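Local coordinates for protein short-chain dehydrogenase/reductase SDR (Paraburkholderia phymatum, PDB 5VA8) that probably catalyses an NADP-dependent oxidation or reduction, as a member of the short-chain dehydrogenase/reductase family, at residues 30-35 with 57-62; 42-47 with 53-58; 68-73 with 84-89. All blocks are in the same frame, centred on the assembly; numbering follows the deposited sequence.

Contact 1: 30-35 with 57-62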
loop_
_atom_site.group_PDB
_atom_site.type_symbol
_atom_site.label_atom_id
_atom_site.label_comp_id
_atom_site.label_asym_id
_atom_site.label_seq_id
_atom_site.Cartn_x
_atom_site.Cartn_y
_atom_site.Cartn_z
ATOM N N GLY A 30 28.558 -1.997 3.888
ATOM C CA GLY A 30 28.172 -3.037 2.947
ATOM C C GLY A 30 27.885 -2.491 1.558
ATOM O O GLY A 30 28.235 -3.119 0.556
ATOM N N CYS A 31 27.241 -1.321 1.482
ATOM C CA CYS A 31 27.004 -0.695 0.183
ATOM C C CYS A 31 28.311 -0.252 -0.463
ATOM O O CYS A 31 28.520 -0.462 -1.667
ATOM C CB CYS A 31 26.057 0.498 0.320
ATOM S SG CYS A 31 24.383 0.045 0.821
ATOM N N ALA A 32 29.198 0.371 0.317
ATOM C CA ALA A 32 30.472 0.818 -0.233
ATOM C C ALA A 32 31.285 -0.349 -0.768
ATOM O O ALA A 32 31.867 -0.258 -1.854
ATOM C CB ALA A 32 31.269 1.576 0.831
ATOM N N GLU A 33 31.348 -1.453 -0.015
ATOM C CA GLU A 33 32.121 -2.609 -0.462
ATOM C C GLU A 33 31.534 -3.201 -1.737
ATOM O O GLU A 33 32.278 -3.619 -2.632
ATOM C CB GLU A 33 32.179 -3.673 0.637
ATOM C CG GLU A 33 32.872 -3.167 1.904
ATOM C CD GLU A 33 33.465 -4.267 2.760
ATOM O OE1 GLU A 33 34.373 -4.970 2.267
ATOM O OE2 GLU A 33 33.031 -4.423 3.928
ATOM N N ALA A 34 30.205 -3.262 -1.830
ATOM C CA ALA A 34 29.584 -3.873 -3.003
ATOM C C ALA A 34 29.778 -3.008 -4.240
ATOM O O ALA A 34 30.042 -3.533 -5.329
ATOM C CB ALA A 34 28.099 -4.123 -2.744
ATOM N N LEU A 35 29.672 -1.683 -4.091
ATOM C CA LEU A 35 29.930 -0.793 -5.224
ATOM C C LEU A 35 31.393 -0.863 -5.648
ATOM O O LEU A 35 31.699 -0.979 -6.842
ATOM C CB LEU A 35 29.526 0.645 -4.874
ATOM C CG LEU A 35 28.023 0.864 -4.679
ATOM C CD1 LEU A 35 27.745 2.229 -4.042
ATOM C CD2 LEU A 35 27.279 0.727 -6.011
ATOM N N ALA A 57 41.028 1.700 4.062
ATOM C CA ALA A 57 42.174 0.883 3.673
ATOM C C ALA A 57 41.736 -0.507 3.235
ATOM O O ALA A 57 42.277 -1.060 2.271
ATOM C CB ALA A 57 43.173 0.787 4.825
ATOM N N ALA A 58 40.755 -1.086 3.929
ATOM C CA ALA A 58 40.272 -2.411 3.556
ATOM C C ALA A 58 39.672 -2.411 2.154
ATOM O O ALA A 58 39.939 -3.318 1.361
ATOM C CB ALA A 58 39.247 -2.903 4.578
ATOM N N ILE A 59 38.849 -1.409 1.834
ATOM C CA ILE A 59 38.205 -1.384 0.521
ATOM C C ILE A 59 39.242 -1.168 -0.579
ATOM O O ILE A 59 39.169 -1.791 -1.648
ATOM C CB ILE A 59 37.101 -0.311 0.496
ATOM C CG1 ILE A 59 35.989 -0.686 1.476
ATOM C CG2 ILE A 59 36.522 -0.151 -0.913
ATOM C CD1 ILE A 59 34.911 0.400 1.632
ATOM N N ARG A 60 40.223 -0.291 -0.337
ATOM C CA ARG A 60 41.335 -0.128 -1.272
ATOM C C ARG A 60 42.013 -1.453 -1.562
ATOM O O ARG A 60 42.261 -1.803 -2.722
ATOM C CB ARG A 60 42.368 0.850 -0.708
ATOM C CG ARG A 60 42.154 2.266 -1.125
ATOM C CD ARG A 60 43.213 3.193 -0.532
ATOM N NE ARG A 60 42.560 4.446 -0.213
ATOM C CZ ARG A 60 42.378 4.924 1.012
ATOM N NH1 ARG A 60 42.867 4.282 2.071
ATOM N NH2 ARG A 60 41.731 6.070 1.168
ATOM N N ALA A 61 42.336 -2.200 -0.506
ATOM C CA ALA A 61 43.039 -3.465 -0.681
ATOM C C ALA A 61 42.152 -4.497 -1.366
ATOM O O ALA A 61 42.629 -5.276 -2.197
ATOM C CB ALA A 61 43.529 -3.982 0.673
ATOM N N ASN A 62 40.856 -4.506 -1.043
ATOM C CA ASN A 62 39.953 -5.514 -1.589
ATOM C C ASN A 62 39.615 -5.244 -3.049
ATOM O O ASN A 62 39.544 -6.177 -3.862
ATOM C CB ASN A 62 38.661 -5.565 -0.776
ATOM C CG ASN A 62 38.845 -6.194 0.588
ATOM O OD1 ASN A 62 39.850 -6.848 0.855
ATOM N ND2 ASN A 62 37.864 -5.995 1.463
#
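The carboxylate of E33 and the side-chain amide of N62 are the two flat groups here, turned almost parallel with 17° between their planes. No face-to-face stack forms. E33 OE1 looks across at N62 ND2 from 3.7 Å, too far for a hydrogen bond, and ND2 stands somewhat off the carboxylate plane. The carboxylate has a firmer partner within its own helix: OE2 forms a salt bridge with R29 NE, one turn earlier, which ties the acid to its own helix more than to the neighbouring one.

Alongside this polar pair the contact is apolar. The CB of I59 is directed toward helix 26-37, with CG1 anti to its carbonyl carbon (chi1 -65°) and CD1 carrying the chain on as an extended arm. The tip, CD1, reaches the methyl of A32, with 3.9 Å between I59 CD1 and A32 CB. Next to it, the aliphatic part of E33 lies across the isoleucine, E33 CG meeting I59 CG1 at 4.0 Å. The glutamate therefore works in two halves: its CG methylene lies against the isoleucine, while its carboxylate goes to R29, with OE1 on the N62 side. I59 also touches A36, one turn on from A32.

The backbones come nearest at E33 and I59, whose CA atoms are 6.3 Å apart, and together the two segments bury 154 Å². On its other flanks helix 26-37 is packed by helix 233-243, through C31 and A34, and by strand 17-20, through A32 and L35. Two neighbouring helices at 22°, running in nearly the same direction over one face of a parallel sheet, are what the first two beta-alpha units of a Rossmann fold look like.

Contact 2: 42-47 with 53-58. With NAP (NADP nicotinamide-adenine-dinucleotide phosphate), chain E.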
loop_
_atom_site.group_PDB
_atom_site.type_symbol
_atom_site.label_atom_id
_atom_site.label_comp_id
_atom_site.label_asym_id
_atom_site.label_seq_id
_atom_site.Cartn_x
_atom_site.Cartn_y
_atom_site.Cartn_z
ATOM N N VAL A 42 34.692 4.999 -4.624
ATOM C CA VAL A 42 33.778 5.313 -3.530
ATOM C C VAL A 42 34.403 6.346 -2.604
ATOM O O VAL A 42 35.588 6.269 -2.265
ATOM C CB VAL A 42 33.354 4.056 -2.735
ATOM C CG1 VAL A 42 32.485 3.146 -3.613
ATOM C CG2 VAL A 42 34.570 3.317 -2.189
ATOM N N THR A 43 33.592 7.319 -2.208
ATOM C CA THR A 43 33.914 8.243 -1.133
ATOM C C THR A 43 33.043 7.853 0.049
ATOM O O THR A 43 31.810 7.899 -0.054
ATOM C CB THR A 43 33.642 9.683 -1.564
ATOM O OG1 THR A 43 34.523 10.031 -2.635
ATOM C CG2 THR A 43 33.850 10.646 -0.400
ATOM N N ILE A 44 33.668 7.430 1.148
ATOM C CA ILE A 44 32.934 6.977 2.326
ATOM C C ILE A 44 33.042 8.037 3.413
ATOM O O ILE A 44 34.093 8.668 3.594
ATOM C CB ILE A 44 33.400 5.597 2.840
ATOM C CG1 ILE A 44 34.887 5.568 3.180
ATOM C CG2 ILE A 44 33.084 4.507 1.807
ATOM C CD1 ILE A 44 35.299 4.248 3.851
ATOM N N VAL A 45 31.938 8.235 4.124
ATOM C CA VAL A 45 31.788 9.298 5.113
ATOM C C VAL A 45 31.446 8.673 6.457
ATOM O O VAL A 45 30.550 7.821 6.540
ATOM C CB VAL A 45 30.687 10.293 4.697
ATOM C CG1 VAL A 45 30.516 11.350 5.762
ATOM C CG2 VAL A 45 31.019 10.947 3.340
ATOM N N ALA A 46 32.151 9.092 7.508
ATOM C CA ALA A 46 31.786 8.726 8.871
ATOM C C ALA A 46 32.395 9.754 9.815
ATOM O O ALA A 46 33.294 10.504 9.434
ATOM C CB ALA A 46 32.255 7.310 9.235
ATOM N N ARG A 47 31.908 9.768 11.056
ATOM C CA ARG A 47 32.368 10.783 11.999
ATOM C C ARG A 47 33.718 10.433 12.611
ATOM O O ARG A 47 34.561 11.320 12.796
ATOM C CB ARG A 47 31.327 10.989 13.097
ATOM C CG ARG A 47 30.019 11.588 12.566
ATOM C CD ARG A 47 28.899 11.484 13.592
ATOM N NE ARG A 47 28.617 10.090 13.932
ATOM C CZ ARG A 47 27.630 9.709 14.736
ATOM N NH1 ARG A 47 26.819 10.613 15.271
ATOM N NH2 ARG A 47 27.452 8.423 15.010
ATOM N N ASP A 53 39.200 5.308 8.600
ATOM C CA ASP A 53 40.454 5.083 7.887
ATOM C C ASP A 53 40.710 3.600 7.676
ATOM O O ASP A 53 41.251 3.195 6.642
ATOM C CB ASP A 53 41.618 5.708 8.659
ATOM C CG ASP A 53 41.529 7.217 8.739
ATOM O OD1 ASP A 53 40.707 7.807 8.011
ATOM O OD2 ASP A 53 42.296 7.805 9.536
ATOM N N ALA A 54 40.335 2.774 8.650
ATOM C CA ALA A 54 40.575 1.339 8.525
ATOM C C ALA A 54 39.692 0.731 7.443
ATOM O O ALA A 54 40.161 -0.043 6.598
ATOM C CB ALA A 54 40.338 0.658 9.872
ATOM N N THR A 55 38.407 1.084 7.441
ATOM C CA THR A 55 37.520 0.595 6.392
ATOM C C THR A 55 37.961 1.095 5.021
ATOM O O THR A 55 37.903 0.351 4.034
ATOM C CB THR A 55 36.083 1.011 6.698
ATOM O OG1 THR A 55 35.653 0.325 7.881
ATOM C CG2 THR A 55 35.145 0.660 5.542
ATOM N N ALA A 56 38.414 2.351 4.936
ATOM C CA ALA A 56 38.904 2.846 3.653
ATOM C C ALA A 56 40.088 2.014 3.165
ATOM O O ALA A 56 40.138 1.623 1.992
ATOM C CB ALA A 56 39.281 4.324 3.758
ATOM N N ALA A 57 41.028 1.700 4.062
ATOM C CA ALA A 57 42.174 0.883 3.673
ATOM C C ALA A 57 41.736 -0.507 3.235
ATOM O O ALA A 57 42.277 -1.060 2.271
ATOM C CB ALA A 57 43.173 0.787 4.825
ATOM N N ALA A 58 40.755 -1.086 3.929
ATOM C CA ALA A 58 40.272 -2.411 3.556
ATOM C C ALA A 58 39.672 -2.411 2.154
ATOM O O ALA A 58 39.939 -3.318 1.361
ATOM C CB ALA A 58 39.247 -2.903 4.578
HETATM P PA NAP E . 26.009 0.904 12.256
HETATM O O1A NAP E . 26.500 -0.473 12.064
HETATM O O2A NAP E . 26.124 1.461 13.659
HETATM O O5B NAP E . 26.812 1.826 11.219
HETATM C C5B NAP E . 26.536 3.234 11.185
HETATM C C4B NAP E . 27.623 3.878 10.370
HETATM O O4B NAP E . 27.239 5.239 10.084
HETATM C C3B NAP E . 28.983 3.976 11.061
HETATM O O3B NAP E . 30.013 3.942 10.083
HETATM C C2B NAP E . 28.902 5.353 11.715
HETATM O O2B NAP E . 30.236 5.802 12.046
HETATM C C1B NAP E . 28.207 6.132 10.597
HETATM N N9A NAP E . 27.497 7.328 11.038
HETATM C C8A NAP E . 26.464 7.385 11.936
HETATM N N7A NAP E . 25.935 8.578 12.068
HETATM C C5A NAP E . 26.680 9.366 11.204
HETATM C C6A NAP E . 26.632 10.739 10.892
HETATM N N6A NAP E . 25.760 11.595 11.436
HETATM N N1A NAP E . 27.527 11.214 9.997
HETATM C C2A NAP E . 28.399 10.358 9.447
HETATM N N3A NAP E . 28.538 9.045 9.664
HETATM C C4A NAP E . 27.648 8.610 10.561
HETATM O O3 NAP E . 24.474 1.030 11.825
HETATM P PN NAP E . 23.590 0.287 10.715
HETATM O O1N NAP E . 24.389 0.102 9.488
HETATM O O2N NAP E . 22.966 -0.891 11.353
HETATM O O5D NAP E . 22.465 1.396 10.487
HETATM C C5D NAP E . 22.529 2.316 9.378
HETATM C C4D NAP E . 21.186 3.000 9.319
HETATM O O4D NAP E . 20.173 2.012 9.015
HETATM C C3D NAP E . 20.731 3.682 10.615
HETATM O O3D NAP E . 19.981 4.862 10.327
HETATM C C2D NAP E . 19.823 2.628 11.239
HETATM O O2D NAP E . 18.862 3.143 12.154
HETATM C C1D NAP E . 19.158 2.101 9.972
HETATM N N1N NAP E . 18.545 0.757 10.123
HETATM C C2N NAP E . 19.254 -0.252 10.655
HETATM C C3N NAP E . 18.700 -1.512 10.737
HETATM C C7N NAP E . 19.390 -2.720 11.294
HETATM O O7N NAP E . 18.698 -3.662 11.726
HETATM N N7N NAP E . 20.712 -2.683 11.429
HETATM C C4N NAP E . 17.436 -1.713 10.187
HETATM C C5N NAP E . 16.730 -0.646 9.658
HETATM C C6N NAP E . 17.296 0.593 9.649
HETATM P P2B NAP E . 30.482 6.991 13.106
HETATM O O1X NAP E . 30.000 8.245 12.456
HETATM O O2X NAP E . 29.698 6.653 14.376
HETATM O O3X NAP E . 32.005 6.956 13.344
#
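I44 is the strand residue that meets helix 49-63, and it does so with the end of its longer branch. From CB, which points at the helix, CG2 turns off to the methyl of A32 on helix 26-37. CG1 sits between the backbone N and the carbonyl carbon (chi1 57°) and carries CD1 outward to the helix. There CD1 rests on the backbone of A56, I44 CD1 to A56 N being 3.8 Å, and it also touches two methyls: A56 CB and, at 4.0 Å from I44 CD1, T55 CG2. The hydroxyl of T55 is engaged elsewhere, with S24 O. Strand 41-46 and helix 49-63 open the second beta-alpha-beta unit of the Rossmann fold, and the strand delivers its C-terminal end to the cofactor. R47, just past that end, holds the adenosine 2'-phosphate of NADP: R47 N reaches O1X at 2.8 Å, R47 NE grips the same oxygen at 2.7 Å, and R47 NH2 takes O2X at 2.9 Å. P2B thus lies at the edge of the guanidinium, in its plane, while N7A of the adenine hangs 3.2 Å above one face, offset toward the rim.

Contact 3: 68-73 with 84-89. With NAP (NADP nicotinamide-adenine-dinucleotide phosphate), chain E.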
loop_
_atom_site.group_PDB
_atom_site.type_symbol
_atom_site.label_atom_id
_atom_site.label_comp_id
_atom_site.label_asym_id
_atom_site.label_seq_id
_atom_site.Cartn_x
_atom_site.Cartn_y
_atom_site.Cartn_z
ATOM N N GLN A 68 38.087 7.486 -1.193
ATOM C CA GLN A 68 38.256 8.696 -0.405
ATOM C C GLN A 68 37.507 8.546 0.907
ATOM O O GLN A 68 36.420 7.967 0.950
ATOM C CB GLN A 68 37.744 9.917 -1.158
ATOM C CG GLN A 68 38.506 10.148 -2.431
ATOM C CD GLN A 68 38.096 11.414 -3.137
ATOM O OE1 GLN A 68 38.941 12.148 -3.651
ATOM N NE2 GLN A 68 36.792 11.679 -3.181
ATOM N N ALA A 69 38.107 9.044 1.979
ATOM C CA ALA A 69 37.500 8.999 3.299
ATOM C C ALA A 69 37.295 10.428 3.770
ATOM O O ALA A 69 38.235 11.229 3.743
ATOM C CB ALA A 69 38.380 8.226 4.288
ATOM N N VAL A 70 36.071 10.751 4.175
ATOM C CA VAL A 70 35.753 12.073 4.712
ATOM C C VAL A 70 35.258 11.887 6.137
ATOM O O VAL A 70 34.240 11.218 6.352
ATOM C CB VAL A 70 34.690 12.794 3.871
ATOM C CG1 VAL A 70 34.373 14.157 4.481
ATOM C CG2 VAL A 70 35.156 12.941 2.442
ATOM N N ALA A 71 35.966 12.486 7.099
ATOM C CA ALA A 71 35.564 12.437 8.506
ATOM C C ALA A 71 34.650 13.626 8.790
ATOM O O ALA A 71 35.114 14.760 8.923
ATOM C CB ALA A 71 36.787 12.448 9.421
ATOM N N CYS A 72 33.346 13.368 8.890
ATOM C CA CYS A 72 32.418 14.456 9.173
ATOM C C CYS A 72 31.080 13.878 9.606
ATOM O O CYS A 72 30.788 12.699 9.388
ATOM C CB CYS A 72 32.217 15.365 7.956
ATOM S SG CYS A 72 31.215 14.567 6.673
ATOM N N ASP A 73 30.282 14.742 10.233
ATOM C CA ASP A 73 28.884 14.472 10.545
ATOM C C ASP A 73 28.073 14.882 9.326
ATOM O O ASP A 73 27.967 16.073 9.014
ATOM C CB ASP A 73 28.488 15.265 11.790
ATOM C CG ASP A 73 27.068 15.005 12.243
ATOM O OD1 ASP A 73 26.244 14.519 11.449
ATOM O OD2 ASP A 73 26.780 15.329 13.412
ATOM N N LEU A 84 30.932 16.720 -0.248
ATOM C CA LEU A 84 30.864 17.128 -1.648
ATOM C C LEU A 84 32.182 17.716 -2.142
ATOM O O LEU A 84 32.494 17.607 -3.332
ATOM C CB LEU A 84 29.720 18.117 -1.845
ATOM C CG LEU A 84 28.368 17.430 -1.621
ATOM C CD1 LEU A 84 27.262 18.456 -1.454
ATOM C CD2 LEU A 84 28.062 16.478 -2.762
ATOM N N ALA A 85 32.974 18.338 -1.264
ATOM C CA ALA A 85 34.286 18.804 -1.702
ATOM C C ALA A 85 35.155 17.639 -2.161
ATOM O O ALA A 85 35.902 17.752 -3.143
ATOM C CB ALA A 85 34.977 19.585 -0.584
ATOM N N ALA A 86 35.066 16.508 -1.467
ATOM C CA ALA A 86 35.847 15.334 -1.839
ATOM C C ALA A 86 35.265 14.650 -3.066
ATOM O O ALA A 86 36.012 14.126 -3.900
ATOM C CB ALA A 86 35.903 14.352 -0.672
ATOM N N CYS A 87 33.938 14.650 -3.188
ATOM C CA CYS A 87 33.227 13.940 -4.251
ATOM C C CYS A 87 32.200 14.887 -4.849
ATOM O O CYS A 87 31.008 14.804 -4.533
ATOM C CB CYS A 87 32.544 12.688 -3.701
ATOM S SG CYS A 87 31.786 11.640 -4.973
ATOM N N PRO A 88 32.626 15.801 -5.727
ATOM C CA PRO A 88 31.732 16.898 -6.123
ATOM C C PRO A 88 30.702 16.535 -7.169
ATOM O O PRO A 88 29.685 17.239 -7.263
ATOM C CB PRO A 88 32.698 17.961 -6.658
ATOM C CG PRO A 88 33.884 17.204 -7.097
ATOM C CD PRO A 88 34.011 16.023 -6.172
ATOM N N GLN A 89 30.917 15.474 -7.946
ATOM C CA GLN A 89 30.013 15.116 -9.045
ATOM C C GLN A 89 29.765 13.613 -9.041
ATOM O O GLN A 89 30.099 12.909 -10.001
ATOM C CB GLN A 89 30.593 15.577 -10.383
ATOM C CG GLN A 89 30.666 17.093 -10.505
ATOM C CD GLN A 89 29.286 17.710 -10.662
ATOM O OE1 GLN A 89 28.360 17.055 -11.139
ATOM N NE2 GLN A 89 29.137 18.969 -10.249
HETATM P PA NAP E . 26.009 0.904 12.256
HETATM O O1A NAP E . 26.500 -0.473 12.064
HETATM O O2A NAP E . 26.124 1.461 13.659
HETATM O O5B NAP E . 26.812 1.826 11.219
HETATM C C5B NAP E . 26.536 3.234 11.185
HETATM C C4B NAP E . 27.623 3.878 10.370
HETATM O O4B NAP E . 27.239 5.239 10.084
HETATM C C3B NAP E . 28.983 3.976 11.061
HETATM O O3B NAP E . 30.013 3.942 10.083
HETATM C C2B NAP E . 28.902 5.353 11.715
HETATM O O2B NAP E . 30.236 5.802 12.046
HETATM C C1B NAP E . 28.207 6.132 10.597
HETATM N N9A NAP E . 27.497 7.328 11.038
HETATM C C8A NAP E . 26.464 7.385 11.936
HETATM N N7A NAP E . 25.935 8.578 12.068
HETATM C C5A NAP E . 26.680 9.366 11.204
HETATM C C6A NAP E . 26.632 10.739 10.892
HETATM N N6A NAP E . 25.760 11.595 11.436
HETATM N N1A NAP E . 27.527 11.214 9.997
HETATM C C2A NAP E . 28.399 10.358 9.447
HETATM N N3A NAP E . 28.538 9.045 9.664
HETATM C C4A NAP E . 27.648 8.610 10.561
HETATM O O3 NAP E . 24.474 1.030 11.825
HETATM P PN NAP E . 23.590 0.287 10.715
HETATM O O1N NAP E . 24.389 0.102 9.488
HETATM O O2N NAP E . 22.966 -0.891 11.353
HETATM O O5D NAP E . 22.465 1.396 10.487
HETATM C C5D NAP E . 22.529 2.316 9.378
HETATM C C4D NAP E . 21.186 3.000 9.319
HETATM O O4D NAP E . 20.173 2.012 9.015
HETATM C C3D NAP E . 20.731 3.682 10.615
HETATM O O3D NAP E . 19.981 4.862 10.327
HETATM C C2D NAP E . 19.823 2.628 11.239
HETATM O O2D NAP E . 18.862 3.143 12.154
HETATM C C1D NAP E . 19.158 2.101 9.972
HETATM N N1N NAP E . 18.545 0.757 10.123
HETATM C C2N NAP E . 19.254 -0.252 10.655
HETATM C C3N NAP E . 18.700 -1.512 10.737
HETATM C C7N NAP E . 19.390 -2.720 11.294
HETATM O O7N NAP E . 18.698 -3.662 11.726
HETATM N N7N NAP E . 20.712 -2.683 11.429
HETATM C C4N NAP E . 17.436 -1.713 10.187
HETATM C C5N NAP E . 16.730 -0.646 9.658
HETATM C C6N NAP E . 17.296 0.593 9.649
HETATM P P2B NAP E . 30.482 6.991 13.106
HETATM O O1X NAP E . 30.000 8.245 12.456
HETATM O O2X NAP E . 29.698 6.653 14.376
HETATM O O3X NAP E . 32.005 6.956 13.344
HETATM O O HOH W 1 39.024 14.764 -4.176
#
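Q68 and V70 reach from strand 67-71 to A86, the last residue of helix 77-86, in the third beta-alpha unit of the Rossmann fold. Side chains alternate along the strand: Q68 and V70 point to this helix, whereas A69 between them turns to helix 49-63 on the other face of the sheet.

The Q68 side chain runs out extended beyond CG and brings its amide over the A86 carbonyl. Q68 NE2 donates to A86 O over 2.7 Å, with a nearly straight N-H···O angle of 160°. The two groups are turned unequally: the oxygen lies close to the amide plane, but the nitrogen comes in from above the carbonyl plane, 66° out of it, and so is not on a lone pair. A water lies within bonding distance of both Q68 OE1 (2.7 Å) and A86 O (3.1 Å), although it has more acceptors in reach than protons to give. NE2 also bonds T43 OG1 on the adjacent strand, which helps fix the rotation of the amide.

V70 sits beside this polar bridge. Its CG1 is anti to the backbone N (chi1 179°), leaving CG2 to face the helix, where it presses on the A86 methyl. That is a tight fit, with V70 CG2 only 3.5 Å from A86 CB.

Just past the strand's C-terminal end the chain enters the cofactor site. C72 O lies 3.3 Å from C2A of the adenine, and D73, whose OD1 also bonds T75 OG1, reads the adenine amino group: N6A donates to D73 OD1 at 3.0 Å.

The three contacts step across one edge of the Rossmann sheet. Contacts 1 and 2 have centres 8 Å apart and share A57 and A58 of helix 49-63; I59 of contact 1 also meets strand 41-46, with I59 CG2 4.2 Å from V42 CG2. Contacts 2 and 3, 10 Å apart between centres, are joined through neighbouring strands by a probable hydrogen bond from I44 N to Q68 O, 2.8 Å. Both end at NADP, where R47 CG lies 3.5 Å from C72 O, so phosphate-binding and adenine-binding residues stand side by side. Contact 1 stays back, the A32 side chain about 10 Å from the cofactor, and does not touch contact 3.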